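Local atomic coordinates of FKBP-type peptidyl-prolyl cis-trans isomerase fkpA (Escherichia coli, PDB entry 1Q6H), a protein that catalyses the cis-trans isomerisation of peptide bonds preceding proline and acts as a folding chaperone in the periplasm. Residues 143-148 with 163-168. Sequence-based numbering, arbitrary orientation.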
loop_
_atom_site.group_PDB
_atom_site.type_symbol
_atom_site.label_atom_id
_atom_site.label_comp_id
_atom_site.label_asym_id
_atom_site.label_seq_id
_atom_site.Cartn_x
_atom_site.Cartn_y
_atom_site.Cartn_z
ATOM N N VAL A 143 -13.223 37.061 -14.277
ATOM C CA VAL A 143 -11.997 37.194 -13.527
ATOM C C VAL A 143 -12.380 37.762 -12.165
ATOM O O VAL A 143 -12.983 38.855 -12.055
ATOM C CB VAL A 143 -11.007 38.127 -14.235
ATOM C CG1 VAL A 143 -9.680 38.167 -13.495
ATOM C CG2 VAL A 143 -10.777 37.683 -15.710
ATOM N N VAL A 144 -12.051 37.022 -11.125
ATOM C CA VAL A 144 -12.449 37.382 -9.790
ATOM C C VAL A 144 -11.369 37.221 -8.738
ATOM O O VAL A 144 -10.491 36.395 -8.850
ATOM C CB VAL A 144 -13.615 36.502 -9.287
ATOM C CG1 VAL A 144 -14.877 36.701 -10.110
ATOM C CG2 VAL A 144 -13.221 35.024 -9.301
ATOM N N ASN A 145 -11.489 38.021 -7.694
ATOM C CA ASN A 145 -10.765 37.785 -6.492
ATOM C C ASN A 145 -11.838 37.287 -5.520
ATOM O O ASN A 145 -12.997 37.728 -5.561
ATOM C CB ASN A 145 -10.107 39.061 -5.978
ATOM C CG ASN A 145 -8.828 39.380 -6.694
ATOM O OD1 ASN A 145 -8.030 38.494 -6.998
ATOM N ND2 ASN A 145 -8.609 40.650 -6.950
ATOM N N TYR A 146 -11.481 36.354 -4.659
ATOM C CA TYR A 146 -12.449 35.884 -3.705
ATOM C C TYR A 146 -11.808 35.241 -2.538
ATOM O O TYR A 146 -10.663 34.821 -2.601
ATOM C CB TYR A 146 -13.369 34.847 -4.333
ATOM C CG TYR A 146 -12.635 33.615 -4.753
ATOM C CD1 TYR A 146 -12.046 33.542 -5.990
ATOM C CD2 TYR A 146 -12.523 32.524 -3.901
ATOM C CE1 TYR A 146 -11.352 32.424 -6.378
ATOM C CE2 TYR A 146 -11.858 31.410 -4.278
ATOM C CZ TYR A 146 -11.263 31.358 -5.520
ATOM O OH TYR A 146 -10.555 30.246 -5.894
ATOM N N LYS A 147 -12.593 35.154 -1.476
ATOM C CA LYS A 147 -12.232 34.391 -0.306
ATOM C C LYS A 147 -13.406 33.458 0.020
ATOM O O LYS A 147 -14.578 33.889 0.028
ATOM C CB LYS A 147 -11.929 35.331 0.831
ATOM C CG LYS A 147 -11.760 34.654 2.122
ATOM C CD LYS A 147 -11.364 35.642 3.183
ATOM C CE LYS A 147 -12.543 36.153 3.963
ATOM N NZ LYS A 147 -12.033 36.553 5.331
ATOM N N GLY A 148 -13.090 32.189 0.269
ATOM C CA GLY A 148 -14.097 31.178 0.578
ATOM C C GLY A 148 -13.953 30.593 1.978
ATOM O O GLY A 148 -12.881 30.072 2.323
ATOM N N GLY A 163 -1.813 35.693 -5.289
ATOM C CA GLY A 163 -1.244 36.863 -5.926
ATOM C C GLY A 163 -1.878 37.212 -7.255
ATOM O O GLY A 163 -1.440 38.146 -7.930
ATOM N N GLU A 164 -2.891 36.453 -7.647
ATOM C CA GLU A 164 -3.596 36.729 -8.885
ATOM C C GLU A 164 -5.038 36.339 -8.767
ATOM O O GLU A 164 -5.395 35.434 -8.038
ATOM C CB GLU A 164 -2.975 35.936 -10.052
ATOM C CG GLU A 164 -3.133 34.425 -9.926
ATOM C CD GLU A 164 -2.354 33.643 -10.979
ATOM O OE1 GLU A 164 -1.431 34.208 -11.584
ATOM O OE2 GLU A 164 -2.660 32.450 -11.189
ATOM N N PRO A 165 -5.880 37.004 -9.529
ATOM C CA PRO A 165 -7.289 36.663 -9.565
ATOM C C PRO A 165 -7.505 35.328 -10.280
ATOM O O PRO A 165 -6.637 34.876 -10.989
ATOM C CB PRO A 165 -7.886 37.796 -10.362
ATOM C CG PRO A 165 -6.808 38.317 -11.166
ATOM C CD PRO A 165 -5.534 38.120 -10.417
ATOM N N LEU A 166 -8.645 34.699 -10.053
ATOM C CA LEU A 166 -8.980 33.450 -10.726
ATOM C C LEU A 166 -9.811 33.741 -11.962
ATOM O O LEU A 166 -10.748 34.517 -11.909
ATOM C CB LEU A 166 -9.775 32.554 -9.787
ATOM C CG LEU A 166 -10.195 31.190 -10.348
ATOM C CD1 LEU A 166 -8.987 30.275 -10.430
ATOM C CD2 LEU A 166 -11.314 30.556 -9.497
ATOM N N SER A 167 -9.473 33.103 -13.071
ATOM C CA SER A 167 -10.226 33.267 -14.296
ATOM C C SER A 167 -10.932 31.962 -14.677
ATOM O O SER A 167 -10.300 30.904 -14.677
ATOM C CB SER A 167 -9.282 33.712 -15.402
ATOM O OG SER A 167 -9.893 33.549 -16.659
ATOM N N PHE A 168 -12.237 32.035 -14.970
ATOM C CA PHE A 168 -12.998 30.866 -15.419
ATOM C C PHE A 168 -14.249 31.182 -16.232
ATOM O O PHE A 168 -14.761 32.290 -16.187
ATOM C CB PHE A 168 -13.427 30.029 -14.237
ATOM C CG PHE A 168 -14.202 30.780 -13.203
ATOM C CD1 PHE A 168 -15.585 30.885 -13.291
ATOM C CD2 PHE A 168 -13.561 31.354 -12.128
ATOM C CE1 PHE A 168 -16.310 31.551 -12.325
ATOM C CE2 PHE A 168 -14.280 32.029 -11.154
ATOM C CZ PHE A 168 -15.658 32.129 -11.261
#
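The amide of L166 donates to V144 O at 2.8 Å, with the donor in the carbonyl plane. The return bond runs from V144 N to L166 O at 2.9 Å and is straighter, with 166° at the hydrogen. Together they make V144 and L166 an antiparallel hydrogen-bonded pair. L166 O is also approached by V143 CA, a CA-H...O contact. V143 and S167 form the next, non-hydrogen-bonded pair.

Side chains pack on both faces of the sheet. On the face of V143, its CG1 is anti to the backbone N (chi1 -175°) and meets P165 CB at 3.6 Å; the two side chains lie side by side. N145 joins them there, its OD1 resting against P165 CA at 3.2 Å.

On the face of V144 and L166, V144 CG2 touches F168 CE2 at 3.7 Å, the two side chains crossing at about a right angle. Y146 reaches across to L166 with one side of its ring. L166 CB sits at the ring edge, in plane, and L166 CD2 comes obliquely to Y146 CE1 at 3.6 Å. Y146 OH lies beside L166 CD2 and is hydrogen-bonded to D157 and R162. An alanine at Y146 would probably leave L166 CD2 without its ring neighbour and D157 and R162 without the hydroxyl that links them.

The pairing belongs to the FKBP domain, the isomerase part of the chain. The cluster of Y146, D157, F168 and W177 is consistent with the pocket that receives proline in FKBPs. W177 of helix 175-180 meets the Y146 ring edge-to-face and also packs against F168. Strand 141-150 runs between strand 166-169 and strand 214-223, whose V218 touches V144 and whose L221 touches both N145 and P165.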